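Local coordinates for protein nucleoside phosphorylase, putative (Trypanosoma brucei, PDB 3BJE) that catalyses, as a homodimeric uridine phosphorylase, the reversible phosphate-dependent cleavage of uridine to uracil and ribose 1-phosphate, at residues G60-D65 with V88-T93; N172-Y177 with T295-Y300; I194-T199 with I204-S209. All blocks are in the same frame, centred on the assembly; numbering follows the deposited sequence. Where two conformers were deposited one is given.

Contact 1: residues G60-D65 with V88-T93; sequences GYFDKD and VTVIST
The Phe62 ring reaches from the loop that follows helix 54-59 and brings its far end up against Val88 and Val90 of strand 86-92. Its CZ stands 3.9 Å from CG1 of Val90, and its CE1 4.2 Å from CG1 of Val88, two residues back along the strand. The backbone O of Val88 is a further neighbour, 4.0 Å from Phe62 CE2. Val90 CG1 and Val88 O meet the ring obliquely, and no hydrogen bond joins the two segments. The ring gets there because CG of Phe62 lies anti to its own carbonyl carbon (chi1 -66°), which sends the ring from the loop toward the strand. On Val90 it is the branch held between the backbone N and the carbonyl carbon, CG1, that touches Phe62. Thr89, between the valines, turns to the other side of the strand, where Leu42 packs on it. Val55 and Ile58 of helix 54-59 also touch Val90, Ile67 touches Phe62, and Leu346 of helix 329-348 touches Val88. Asp63, next to Phe62, ties the loop to the strand and turn that lead into 86-92, through hydrogen bonds to the hydroxyl of Thr82 and the backbone N of Lys84 and Gly85. This is plain hydrophobic packing of a helix-to-strand loop on one side of strand 86-92, which pairs with 45-49 and 76-83 in the alpha/beta fold of the nucleoside phosphorylase family.

Contact 2: residues N172-Y177 with T295-Y300; sequences NTSLYY and TSAICY
Ala297 and Tyr300, one turn apart on helix 295-305, meet the short 3-10 turn 173-176, a helix-on-turn contact within the alpha/beta phosphorylase fold. The helix starts just after Glu292, Met293 and Glu294 of the ribose 1-phosphate pocket, and OG1 of Thr295 is hydrogen-bonded to OE1 of Glu292. Ser296 sends its hydroxyl to Asp171, just ahead of the turn, and to Tyr207. Ala297 follows with its small side chain, CB 4.2 Å from OG of Ser174, where the two backbones approach most closely: the CA atoms of Ser174 and Ala297 are 6.2 Å apart. Tyr300 closes the segment. With CG anti to the backbone N (chi1 -174°), its ring reaches across to the turn, and Ser174 CB sits over one face in a CH-pi contact, 3.9 Å from the centroid and offset toward the rim. Ser174 OG, weakly hydrogen-bonded to Tyr207, is 3.5 Å from Tyr300 CD2. CE2 of Tyr300 is also 3.9 Å from CB of Tyr177, whose own hydroxyl goes elsewhere, to Glu101 and Asn105. Beyond the ring, the Tyr300 hydroxyl donates to the backbone O of Tyr177 at 2.7 Å, approaching 36° out of the carbonyl plane.

Contact 3: residues I194-T199 with I204-S209; sequences IVREQT and IDIYTS
Val195 and Ile206 press together at their branch ends, CG1 of Val195 lying 3.3 Å from CD1 of Ile206, tighter than usual for two carbons. CB of Val195 is also near this methyl, at 3.7 Å. Beside this apolar pair lies the side chain of Arg196, which runs antiparallel to that of Ile206, its CD 4.1 Å from Ile206 CG1. The arginine then gives the contact its polar link: NH1 donates to the backbone O of Ile204 at 2.7 Å. The bond is short but bent, with an N-H...O angle of 134°, and NH1 stands above the carbonyl plane, 66° out of it. Bends at chi2 (-86°) and chi3 of Arg196 fold the chain back so that the guanidinium meets this oxygen near its edge.

A second shell of bonds surrounds both partners. Asp205 is the centre of an inverse gamma turn, in which Ile206 N makes a weak bond to the same Ile204 O, so this oxygen receives two N-H groups. The carboxylate of Asp205 forms a salt bridge with Arg192, one turn earlier on the helix, and Arg192 NE also holds the backbone O of Ile206. On the helix side, the hydroxyl of Thr199 donates to the backbone O of Val195 at 2.7 Å near the end of the helix. Ile168 of strand 161-169 touches both Val195 and Ile206, while Leu277 and Phe279 add to the apolar surroundings of Val195. Ile204 turns its side chain to the second subunit, against Tyr176 of that chain. Together these contacts form a tight helix-to-strand connection, in which the last turn of helix 186-198 packs against the gamma turn leading into strand 207-210, which pairs antiparallel with strand 161-169 of the phosphorylase fold.

In the fold
Contact 1 and contact 3 lie on opposite sides of the chain's centre, about 36 Å apart between centres, while contacts 2 and 3 are neighbours at about 14 Å. These two touch: the Tyr207 hydroxyl is hydrogen-bonded to that of Ser296 and weakly to that of Ser174, so the start of strand 207-210 is shared by the turn 172-177 and helix 295-305. Contact 1 is buried, has no hydrogen bond across its segments and rests on side-chain packing. Contact 2, also buried, mixes a ring face with one hydrogen bond from a hydroxyl. Contact 3 combines buried aliphatic packing with a partly exposed arginine beside it. Contacts 2 and 3 both border the second subunit, the latter through Ile204.

Contact 1: residues G60-D65 with V88-T93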
ATOM      1  N   GLY A  60     -24.945   2.654   5.792  1.00 21.76           N
ATOM      2  CA  GLY A  60     -26.318   2.185   5.970  1.00 22.07           C
ATOM      3  C   GLY A  60     -26.767   2.189   7.420  1.00 22.68           C
ATOM      4  O   GLY A  60     -27.960   2.189   7.696  1.00 22.63           O
ATOM      5  N   TYR A  61     -25.812   2.186   8.347  1.00 22.30           N
ATOM      6  CA  TYR A  61     -26.100   2.247   9.783  1.00 21.71           C
ATOM      7  C   TYR A  61     -26.176   3.675  10.315  1.00 20.65           C
ATOM      8  O   TYR A  61     -26.551   3.883  11.462  1.00 20.08           O
ATOM      9  CB  TYR A  61     -25.044   1.467  10.586  1.00 24.76           C
ATOM     10  CG  TYR A  61     -25.149  -0.024  10.407  1.00 27.74           C
ATOM     11  CD1 TYR A  61     -24.496  -0.660   9.370  1.00 26.88           C
ATOM     12  CD2 TYR A  61     -25.918  -0.798  11.273  1.00 32.92           C
ATOM     13  CE1 TYR A  61     -24.592  -2.029   9.186  1.00 31.02           C
ATOM     14  CE2 TYR A  61     -26.023  -2.179  11.103  1.00 33.49           C
ATOM     15  CZ  TYR A  61     -25.354  -2.788  10.056  1.00 31.88           C
ATOM     16  OH  TYR A  61     -25.456  -4.151   9.876  1.00 33.96           O
ATOM     17  N   PHE A  62     -25.808   4.666   9.498  1.00 18.68           N
ATOM     18  CA  PHE A  62     -25.960   6.054   9.900  1.00 19.15           C
ATOM     19  C   PHE A  62     -27.439   6.380  10.044  1.00 19.46           C
ATOM     20  O   PHE A  62     -28.299   5.732   9.443  1.00 19.94           O
ATOM     21  CB  PHE A  62     -25.330   7.015   8.882  1.00 19.63           C
ATOM     22  CG  PHE A  62     -23.811   6.919   8.764  1.00 19.84           C
ATOM     23  CD1 PHE A  62     -23.050   6.155   9.641  1.00 23.60           C
ATOM     24  CD2 PHE A  62     -23.151   7.651   7.779  1.00 18.20           C
ATOM     25  CE1 PHE A  62     -21.667   6.092   9.508  1.00 23.97           C
ATOM     26  CE2 PHE A  62     -21.776   7.598   7.658  1.00 20.05           C
ATOM     27  CZ  PHE A  62     -21.035   6.828   8.524  1.00 20.07           C
ATOM     28  N   ASP A  63     -27.721   7.392  10.849  1.00 19.59           N
ATOM     29  CA  ASP A  63     -29.079   7.874  11.058  1.00 19.28           C
ATOM     30  C   ASP A  63     -29.767   8.153   9.718  1.00 19.50           C
ATOM     31  O   ASP A  63     -29.129   8.614   8.777  1.00 19.87           O
ATOM     32  CB  ASP A  63     -29.053   9.154  11.896  1.00 18.48           C
ATOM     33  CG  ASP A  63     -28.431   8.957  13.267  1.00 19.03           C
ATOM     34  OD1 ASP A  63     -28.516   7.834  13.804  1.00 18.94           O
ATOM     35  OD2 ASP A  63     -27.890   9.947  13.809  1.00 17.55           O
ATOM     36  N   LYS A  64     -31.062   7.859   9.640  1.00 19.68           N
ATOM     37  CA  LYS A  64     -31.815   7.970   8.390  1.00 19.15           C
ATOM     38  C   LYS A  64     -31.678   9.371   7.789  1.00 19.57           C
ATOM     39  O   LYS A  64     -31.840  10.376   8.485  1.00 19.72           O
ATOM     40  CB  LYS A  64     -33.282   7.579   8.620  1.00 19.24           C
ATOM     41  CG  LYS A  64     -34.220   7.816   7.428  1.00 21.78           C
ATOM     42  CD  LYS A  64     -35.622   7.216   7.695  1.00 22.72           C
ATOM     43  CE  LYS A  64     -36.737   7.869   6.863  1.00 26.30           C
ATOM     44  NZ  LYS A  64     -37.287   9.161   7.417  1.00 19.11           N
ATOM     45  N   ASP A  65     -31.348   9.411   6.496  1.00 22.90           N
ATOM     46  CA  ASP A  65     -31.209  10.653   5.719  1.00 22.75           C
ATOM     47  C   ASP A  65     -30.148  11.616   6.253  1.00 22.28           C
ATOM     48  O   ASP A  65     -30.183  12.811   5.957  1.00 24.07           O
ATOM     49  CB  ASP A  65     -32.566  11.354   5.583  1.00 25.23           C
ATOM     50  CG  ASP A  65     -33.589  10.493   4.855  1.00 27.09           C
ATOM     51  OD1 ASP A  65     -33.175   9.743   3.941  1.00 28.92           O
ATOM     52  OD2 ASP A  65     -34.784  10.558   5.206  1.00 29.25           O
ATOM     53  N   VAL A  88     -20.275  11.404  12.049  1.00 16.90           N
ATOM     54  CA  VAL A  88     -19.274  10.374  11.771  0.50 17.91           C
ATOM     55  C   VAL A  88     -18.995  10.344  10.271  1.00 18.32           C
ATOM     56  O   VAL A  88     -19.889  10.596   9.452  1.00 17.91           O
ATOM     57  CB  VAL A  88     -19.725   8.979  12.257  0.50 18.68           C
ATOM     58  CG1 VAL A  88     -18.666   7.905  11.900  0.50 18.82           C
ATOM     59  CG2 VAL A  88     -19.985   8.986  13.759  0.50 18.86           C
ATOM     60  N   THR A  89     -17.742  10.069   9.928  1.00 16.76           N
ATOM     61  CA  THR A  89     -17.325   9.867   8.532  1.00 16.63           C
ATOM     62  C   THR A  89     -16.706   8.467   8.415  1.00 16.34           C
ATOM     63  O   THR A  89     -15.900   8.079   9.256  1.00 17.60           O
ATOM     64  CB  THR A  89     -16.262  10.906   8.085  1.00 17.56           C
ATOM     65  OG1 THR A  89     -16.816  12.217   8.174  1.00 17.50           O
ATOM     66  CG2 THR A  89     -15.788  10.661   6.637  1.00 16.95           C
ATOM     67  N   VAL A  90     -17.121   7.712   7.396  1.00 17.75           N
ATOM     68  CA  VAL A  90     -16.457   6.429   7.075  1.00 17.67           C
ATOM     69  C   VAL A  90     -15.625   6.685   5.819  1.00 14.82           C
ATOM     70  O   VAL A  90     -16.114   7.327   4.883  1.00 16.35           O
ATOM     71  CB  VAL A  90     -17.444   5.238   6.893  1.00 17.87           C
ATOM     72  CG1 VAL A  90     -18.529   5.529   5.862  1.00 19.13           C
ATOM     73  CG2 VAL A  90     -16.673   3.939   6.550  1.00 16.38           C
ATOM     74  N   ILE A  91     -14.367   6.234   5.851  1.00 16.12           N
ATOM     75  CA  ILE A  91     -13.414   6.386   4.760  1.00 16.18           C
ATOM     76  C   ILE A  91     -12.786   5.032   4.443  1.00 16.76           C
ATOM     77  O   ILE A  91     -12.305   4.343   5.366  1.00 15.48           O
ATOM     78  CB  ILE A  91     -12.255   7.351   5.126  1.00 17.27           C
ATOM     79  CG1 ILE A  91     -12.801   8.750   5.402  1.00 18.78           C
ATOM     80  CG2 ILE A  91     -11.204   7.382   4.018  1.00 16.84           C
ATOM     81  CD1 ILE A  91     -11.760   9.737   5.927  1.00 18.85           C
ATOM     82  N   SER A  92     -12.789   4.651   3.167  1.00 16.71           N
ATOM     83  CA  SER A  92     -11.974   3.538   2.736  1.00 15.55           C
ATOM     84  C   SER A  92     -10.581   4.027   2.364  1.00 16.30           C
ATOM     85  O   SER A  92     -10.437   5.019   1.661  1.00 17.73           O
ATOM     86  CB  SER A  92     -12.588   2.771   1.558  1.00 16.80           C
ATOM     87  OG  SER A  92     -12.742   3.562   0.388  1.00 16.65           O
ATOM     88  N   THR A  93      -9.582   3.292   2.838  1.00 17.39           N
ATOM     89  CA  THR A  93      -8.204   3.664   2.626  1.00 19.50           C
ATOM     90  C   THR A  93      -7.519   2.844   1.553  1.00 20.59           C
ATOM     91  O   THR A  93      -6.452   3.221   1.084  1.00 20.99           O
ATOM     92  CB  THR A  93      -7.420   3.483   3.928  1.00 21.30           C
ATOM     93  OG1 THR A  93      -7.417   2.103   4.299  1.00 20.00           O
ATOM     94  CG2 THR A  93      -8.039   4.300   5.074  1.00 19.49           C
TER

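Contact 2: residues N172-Y177 with T295-Y300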
ATOM      1  N   ASN A 172       7.750  -0.301   7.008  1.00 12.78           N
ATOM      2  CA  ASN A 172       8.712   0.777   7.278  1.00 13.32           C
ATOM      3  C   ASN A 172       8.176   2.190   7.089  1.00 14.38           C
ATOM      4  O   ASN A 172       8.920   3.153   7.137  1.00 14.74           O
ATOM      5  CB  ASN A 172      10.035   0.595   6.510  1.00 13.92           C
ATOM      6  CG  ASN A 172      10.033   1.189   5.108  1.00 13.03           C
ATOM      7  OD1 ASN A 172       8.973   1.448   4.539  1.00 13.99           O
ATOM      8  ND2 ASN A 172      11.244   1.370   4.526  1.00 12.99           N
ATOM      9  N   THR A 173       6.865   2.330   6.965  1.00 14.73           N
ATOM     10  CA  THR A 173       6.312   3.623   6.596  1.00 13.31           C
ATOM     11  C   THR A 173       6.654   4.669   7.656  1.00 13.87           C
ATOM     12  O   THR A 173       7.118   5.774   7.342  1.00 15.03           O
ATOM     13  CB  THR A 173       4.808   3.496   6.333  1.00 16.11           C
ATOM     14  OG1 THR A 173       4.640   2.779   5.101  1.00 14.99           O
ATOM     15  CG2 THR A 173       4.124   4.883   6.236  1.00 18.67           C
ATOM     16  N   SER A 174       6.458   4.312   8.924  1.00 13.54           N
ATOM     17  CA  SER A 174       6.761   5.241  10.013  1.00 14.02           C
ATOM     18  C   SER A 174       8.251   5.479  10.225  1.00 15.61           C
ATOM     19  O   SER A 174       8.622   6.415  10.916  1.00 14.33           O
ATOM     20  CB  SER A 174       6.092   4.796  11.320  1.00 15.30           C
ATOM     21  OG  SER A 174       4.681   4.624  11.120  1.00 15.93           O
ATOM     22  N   LEU A 175       9.128   4.671   9.627  1.00 15.97           N
ATOM     23  CA  LEU A 175      10.552   4.987   9.701  1.00 14.94           C
ATOM     24  C   LEU A 175      10.911   6.323   9.052  1.00 14.63           C
ATOM     25  O   LEU A 175      11.962   6.867   9.342  1.00 15.79           O
ATOM     26  CB  LEU A 175      11.420   3.867   9.108  1.00 15.76           C
ATOM     27  CG  LEU A 175      11.437   2.496   9.769  1.00 15.49           C
ATOM     28  CD1 LEU A 175      12.613   1.678   9.206  1.00 14.79           C
ATOM     29  CD2 LEU A 175      11.512   2.546  11.280  1.00 14.74           C
ATOM     30  N   TYR A 176      10.027   6.854   8.195  1.00 12.86           N
ATOM     31  CA  TYR A 176      10.191   8.137   7.532  1.00 13.75           C
ATOM     32  C   TYR A 176       9.681   9.273   8.426  1.00 14.21           C
ATOM     33  O   TYR A 176       9.851  10.432   8.081  1.00 13.68           O
ATOM     34  CB  TYR A 176       9.510   8.095   6.153  1.00 13.25           C
ATOM     35  CG  TYR A 176      10.353   7.236   5.270  1.00 13.49           C
ATOM     36  CD1 TYR A 176      11.464   7.754   4.638  1.00 13.45           C
ATOM     37  CD2 TYR A 176      10.127   5.889   5.154  1.00 14.57           C
ATOM     38  CE1 TYR A 176      12.324   6.948   3.888  1.00 14.07           C
ATOM     39  CE2 TYR A 176      10.977   5.077   4.407  1.00 14.15           C
ATOM     40  CZ  TYR A 176      12.065   5.619   3.762  1.00 13.90           C
ATOM     41  OH  TYR A 176      12.929   4.816   3.053  1.00 13.87           O
ATOM     42  N   TYR A 177       9.135   8.915   9.591  1.00 14.49           N
ATOM     43  CA  TYR A 177       8.648   9.851  10.594  1.00 13.77           C
ATOM     44  C   TYR A 177       9.368   9.625  11.930  1.00 14.87           C
ATOM     45  O   TYR A 177       8.768   9.686  13.013  1.00 14.50           O
ATOM     46  CB  TYR A 177       7.151   9.691  10.770  1.00 13.60           C
ATOM     47  CG  TYR A 177       6.344  10.064   9.543  1.00 15.11           C
ATOM     48  CD1 TYR A 177       5.644  11.255   9.489  1.00 13.66           C
ATOM     49  CD2 TYR A 177       6.294   9.227   8.432  1.00 13.51           C
ATOM     50  CE1 TYR A 177       4.924  11.612   8.377  1.00 13.35           C
ATOM     51  CE2 TYR A 177       5.581   9.576   7.291  1.00 14.12           C
ATOM     52  CZ  TYR A 177       4.876  10.778   7.272  1.00 14.75           C
ATOM     53  OH  TYR A 177       4.117  11.157   6.184  1.00 15.23           O
ATOM     54  N   THR A 295      -2.520  -1.156  10.756  1.00 18.07           N
ATOM     55  CA  THR A 295      -2.713  -0.641  12.109  1.00 16.99           C
ATOM     56  C   THR A 295      -1.496   0.076  12.683  1.00 17.60           C
ATOM     57  O   THR A 295      -1.641   1.097  13.341  1.00 19.52           O
ATOM     58  CB  THR A 295      -3.219  -1.774  13.039  1.00 17.37           C
ATOM     59  OG1 THR A 295      -4.540  -2.120  12.633  1.00 19.88           O
ATOM     60  CG2 THR A 295      -3.264  -1.335  14.501  1.00 19.30           C
ATOM     61  N   SER A 296      -0.294  -0.458  12.461  1.00 17.31           N
ATOM     62  CA  SER A 296       0.912   0.152  13.008  1.00 17.18           C
ATOM     63  C   SER A 296       1.001   1.639  12.649  1.00 18.21           C
ATOM     64  O   SER A 296       1.211   2.474  13.538  1.00 18.52           O
ATOM     65  CB  SER A 296       2.158  -0.558  12.480  1.00 19.24           C
ATOM     66  OG  SER A 296       2.174  -0.549  11.062  1.00 17.60           O
ATOM     67  N   ALA A 297       0.824   1.980  11.366  1.00 17.13           N
ATOM     68  CA  ALA A 297       0.944   3.385  10.908  1.00 16.72           C
ATOM     69  C   ALA A 297      -0.240   4.231  11.383  1.00 17.29           C
ATOM     70  O   ALA A 297      -0.098   5.418  11.677  1.00 18.16           O
ATOM     71  CB  ALA A 297       1.059   3.473   9.376  1.00 19.55           C
ATOM     72  N   ILE A 298      -1.426   3.650  11.431  1.00 18.67           N
ATOM     73  CA  ILE A 298      -2.561   4.377  11.987  1.00 15.90           C
ATOM     74  C   ILE A 298      -2.237   4.820  13.386  1.00 16.71           C
ATOM     75  O   ILE A 298      -2.464   5.969  13.758  1.00 17.47           O
ATOM     76  CB  ILE A 298      -3.825   3.493  12.032  1.00 16.55           C
ATOM     77  CG1 ILE A 298      -4.346   3.272  10.629  1.00 17.61           C
ATOM     78  CG2 ILE A 298      -4.918   4.113  12.917  1.00 20.02           C
ATOM     79  CD1 ILE A 298      -5.445   2.205  10.565  1.00 17.54           C
ATOM     80  N   CYS A 299      -1.768   3.880  14.212  1.00 18.69           N
ATOM     81  CA  CYS A 299      -1.443   4.203  15.595  1.00 17.50           C
ATOM     82  C   CYS A 299      -0.294   5.219  15.710  1.00 15.59           C
ATOM     83  O   CYS A 299      -0.360   6.187  16.472  1.00 16.54           O
ATOM     84  CB  CYS A 299      -1.111   2.929  16.361  1.00 18.22           C
ATOM     85  SG  CYS A 299      -2.567   1.888  16.646  1.00 20.02           S
ATOM     86  N   TYR A 300       0.781   4.961  14.987  1.00 16.71           N
ATOM     87  CA  TYR A 300       1.975   5.802  15.086  1.00 16.80           C
ATOM     88  C   TYR A 300       1.753   7.224  14.588  1.00 17.45           C
ATOM     89  O   TYR A 300       2.096   8.198  15.268  1.00 17.52           O
ATOM     90  CB  TYR A 300       3.140   5.167  14.328  1.00 18.53           C
ATOM     91  CG  TYR A 300       4.436   5.924  14.520  1.00 17.50           C
ATOM     92  CD1 TYR A 300       5.334   5.586  15.523  1.00 18.44           C
ATOM     93  CD2 TYR A 300       4.748   7.005  13.709  1.00 18.29           C
ATOM     94  CE1 TYR A 300       6.506   6.310  15.706  1.00 19.25           C
ATOM     95  CE2 TYR A 300       5.920   7.732  13.871  1.00 17.07           C
ATOM     96  CZ  TYR A 300       6.793   7.386  14.886  1.00 20.32           C
ATOM     97  OH  TYR A 300       7.955   8.093  15.072  1.00 21.02           O
TER

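Contact 3: residues I194-T199 with I204-S209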
ATOM      1  N   ILE A 194      11.726  -8.224  22.693  1.00 18.65           N
ATOM      2  CA  ILE A 194      11.304  -9.607  22.564  1.00 16.29           C
ATOM      3  C   ILE A 194      11.176  -9.993  21.097  1.00 17.78           C
ATOM      4  O   ILE A 194      11.676 -11.027  20.672  1.00 17.79           O
ATOM      5  CB  ILE A 194       9.983  -9.867  23.338  1.00 17.82           C
ATOM      6  CG1 ILE A 194      10.222  -9.773  24.844  1.00 19.30           C
ATOM      7  CG2 ILE A 194       9.383 -11.231  22.998  1.00 17.04           C
ATOM      8  CD1 ILE A 194      11.049 -10.921  25.433  1.00 21.46           C
ATOM      9  N   VAL A 195      10.538  -9.146  20.302  1.00 17.11           N
ATOM     10  CA  VAL A 195      10.378  -9.447  18.876  1.00 18.02           C
ATOM     11  C   VAL A 195      11.739  -9.541  18.165  1.00 17.86           C
ATOM     12  O   VAL A 195      11.960 -10.441  17.350  1.00 19.63           O
ATOM     13  CB  VAL A 195       9.479  -8.390  18.166  1.00 18.32           C
ATOM     14  CG1 VAL A 195       9.467  -8.630  16.654  1.00 23.18           C
ATOM     15  CG2 VAL A 195       8.057  -8.454  18.711  1.00 21.01           C
ATOM     16  N   ARG A 196      12.650  -8.617  18.451  1.00 19.57           N
ATOM     17  CA  ARG A 196      13.980  -8.646  17.842  1.00 20.77           C
ATOM     18  C   ARG A 196      14.822  -9.855  18.273  1.00 20.51           C
ATOM     19  O   ARG A 196      15.638 -10.345  17.485  1.00 22.44           O
ATOM     20  CB  ARG A 196      14.728  -7.351  18.164  1.00 22.42           C
ATOM     21  CG  ARG A 196      14.131  -6.126  17.487  1.00 24.20           C
ATOM     22  CD  ARG A 196      14.688  -5.939  16.102  1.00 25.55           C
ATOM     23  NE  ARG A 196      16.121  -5.655  16.182  1.00 25.82           N
ATOM     24  CZ  ARG A 196      16.911  -5.490  15.125  1.00 29.94           C
ATOM     25  NH1 ARG A 196      16.410  -5.545  13.900  1.00 24.52           N
ATOM     26  NH2 ARG A 196      18.208  -5.241  15.300  1.00 29.54           N
ATOM     27  N   GLU A 197      14.651 -10.321  19.507  1.00 19.24           N
ATOM     28  CA  GLU A 197      15.492 -11.397  20.036  1.00 20.00           C
ATOM     29  C   GLU A 197      14.958 -12.774  19.698  1.00 19.92           C
ATOM     30  O   GLU A 197      15.731 -13.709  19.486  1.00 20.49           O
ATOM     31  CB  GLU A 197      15.676 -11.248  21.555  1.00 20.56           C
ATOM     32  CG  GLU A 197      16.571 -10.056  21.891  1.00 26.50           C
ATOM     33  CD  GLU A 197      16.776  -9.807  23.386  1.00 29.07           C
ATOM     34  OE1 GLU A 197      16.163 -10.497  24.230  1.00 29.04           O
ATOM     35  OE2 GLU A 197      17.564  -8.889  23.710  1.00 32.66           O
ATOM     36  N   GLN A 198      13.636 -12.871  19.598  1.00 17.89           N
ATOM     37  CA  GLN A 198      12.940 -14.150  19.516  1.00 17.42           C
ATOM     38  C   GLN A 198      12.189 -14.400  18.206  1.00 17.74           C
ATOM     39  O   GLN A 198      11.379 -15.329  18.142  1.00 23.69           O
ATOM     40  CB  GLN A 198      11.960 -14.271  20.679  1.00 18.85           C
ATOM     41  CG  GLN A 198      12.645 -14.284  22.045  1.00 19.85           C
ATOM     42  CD  GLN A 198      11.669 -14.387  23.190  1.00 21.30           C
ATOM     43  OE1 GLN A 198      10.537 -14.847  23.015  1.00 23.33           O
ATOM     44  NE2 GLN A 198      12.098 -13.949  24.377  1.00 22.57           N
ATOM     45  N   THR A 199      12.435 -13.597  17.172  1.00 16.93           N
ATOM     46  CA  THR A 199      11.852 -13.883  15.870  1.00 17.93           C
ATOM     47  C   THR A 199      12.804 -13.486  14.755  1.00 17.74           C
ATOM     48  O   THR A 199      13.770 -12.765  14.968  1.00 17.60           O
ATOM     49  CB  THR A 199      10.528 -13.113  15.614  1.00 17.62           C
ATOM     50  OG1 THR A 199      10.799 -11.754  15.246  1.00 19.44           O
ATOM     51  CG2 THR A 199       9.604 -13.119  16.827  1.00 17.47           C
ATOM     52  N   ILE A 204      15.020  -6.966  10.700  1.00 18.68           N
ATOM     53  CA  ILE A 204      14.246  -5.793  10.267  1.00 18.47           C
ATOM     54  C   ILE A 204      14.254  -4.733  11.359  1.00 17.67           C
ATOM     55  O   ILE A 204      14.085  -5.043  12.522  1.00 17.57           O
ATOM     56  CB  ILE A 204      12.776  -6.186   9.974  1.00 18.15           C
ATOM     57  CG1 ILE A 204      12.722  -7.339   8.958  1.00 18.87           C
ATOM     58  CG2 ILE A 204      11.945  -4.986   9.488  1.00 17.15           C
ATOM     59  CD1 ILE A 204      13.157  -6.928   7.532  1.00 19.79           C
ATOM     60  N   ASP A 205      14.409  -3.470  10.977  1.00 18.16           N
ATOM     61  CA  ASP A 205      14.330  -2.348  11.931  1.00 18.12           C
ATOM     62  C   ASP A 205      12.845  -2.057  12.220  1.00 18.22           C
ATOM     63  O   ASP A 205      12.294  -1.029  11.823  1.00 18.42           O
ATOM     64  CB  ASP A 205      15.055  -1.106  11.385  1.00 18.30           C
ATOM     65  CG  ASP A 205      15.126   0.026  12.383  1.00 23.52           C
ATOM     66  OD1 ASP A 205      14.819  -0.162  13.579  1.00 23.51           O
ATOM     67  OD2 ASP A 205      15.508   1.135  11.972  1.00 23.86           O
ATOM     68  N   ILE A 206      12.191  -2.988  12.912  1.00 18.98           N
ATOM     69  CA  ILE A 206      10.774  -2.838  13.264  1.00 18.44           C
ATOM     70  C   ILE A 206      10.534  -1.650  14.192  1.00 20.39           C
ATOM     71  O   ILE A 206      11.441  -1.201  14.904  1.00 20.00           O
ATOM     72  CB  ILE A 206      10.194  -4.113  13.898  1.00 20.65           C
ATOM     73  CG1 ILE A 206      10.937  -4.462  15.194  1.00 23.56           C
ATOM     74  CG2 ILE A 206      10.300  -5.269  12.925  1.00 21.16           C
ATOM     75  CD1 ILE A 206      10.211  -5.457  16.068  1.00 27.67           C
ATOM     76  N   TYR A 207       9.319  -1.122  14.158  1.00 18.88           N
ATOM     77  CA  TYR A 207       8.917  -0.126  15.116  1.00 17.83           C
ATOM     78  C   TYR A 207       7.689  -0.599  15.893  1.00 19.45           C
ATOM     79  O   TYR A 207       7.178  -1.690  15.649  1.00 20.03           O
ATOM     80  CB  TYR A 207       8.675   1.214  14.458  1.00 18.13           C
ATOM     81  CG  TYR A 207       7.547   1.303  13.466  1.00 18.81           C
ATOM     82  CD1 TYR A 207       6.305   1.814  13.838  1.00 19.99           C
ATOM     83  CD2 TYR A 207       7.725   0.919  12.141  1.00 18.62           C
ATOM     84  CE1 TYR A 207       5.268   1.913  12.926  1.00 18.31           C
ATOM     85  CE2 TYR A 207       6.691   1.017  11.213  1.00 20.24           C
ATOM     86  CZ  TYR A 207       5.461   1.528  11.618  1.00 19.69           C
ATOM     87  OH  TYR A 207       4.429   1.701  10.712  1.00 19.39           O
ATOM     88  N   THR A 208       7.275   0.197  16.882  1.00 20.19           N
ATOM     89  CA  THR A 208       6.103  -0.110  17.675  1.00 21.63           C
ATOM     90  C   THR A 208       5.212   1.111  17.804  1.00 22.35           C
ATOM     91  O   THR A 208       5.638   2.244  17.556  1.00 21.06           O
ATOM     92  CB  THR A 208       6.503  -0.583  19.086  1.00 21.13           C
ATOM     93  OG1 THR A 208       7.281   0.429  19.724  1.00 22.78           O
ATOM     94  CG2 THR A 208       7.329  -1.907  19.042  1.00 22.61           C
ATOM     95  N   SER A 209       3.983   0.868  18.224  1.00 20.79           N
ATOM     96  CA  SER A 209       3.068   1.937  18.639  1.00 20.18           C
ATOM     97  C   SER A 209       1.997   1.364  19.576  1.00 19.20           C
ATOM     98  O   SER A 209       2.110   0.237  20.079  1.00 20.85           O
ATOM     99  CB  SER A 209       2.438   2.614  17.413  1.00 22.07           C
ATOM    100  OG  SER A 209       1.799   3.843  17.749  1.00 21.97           O
TER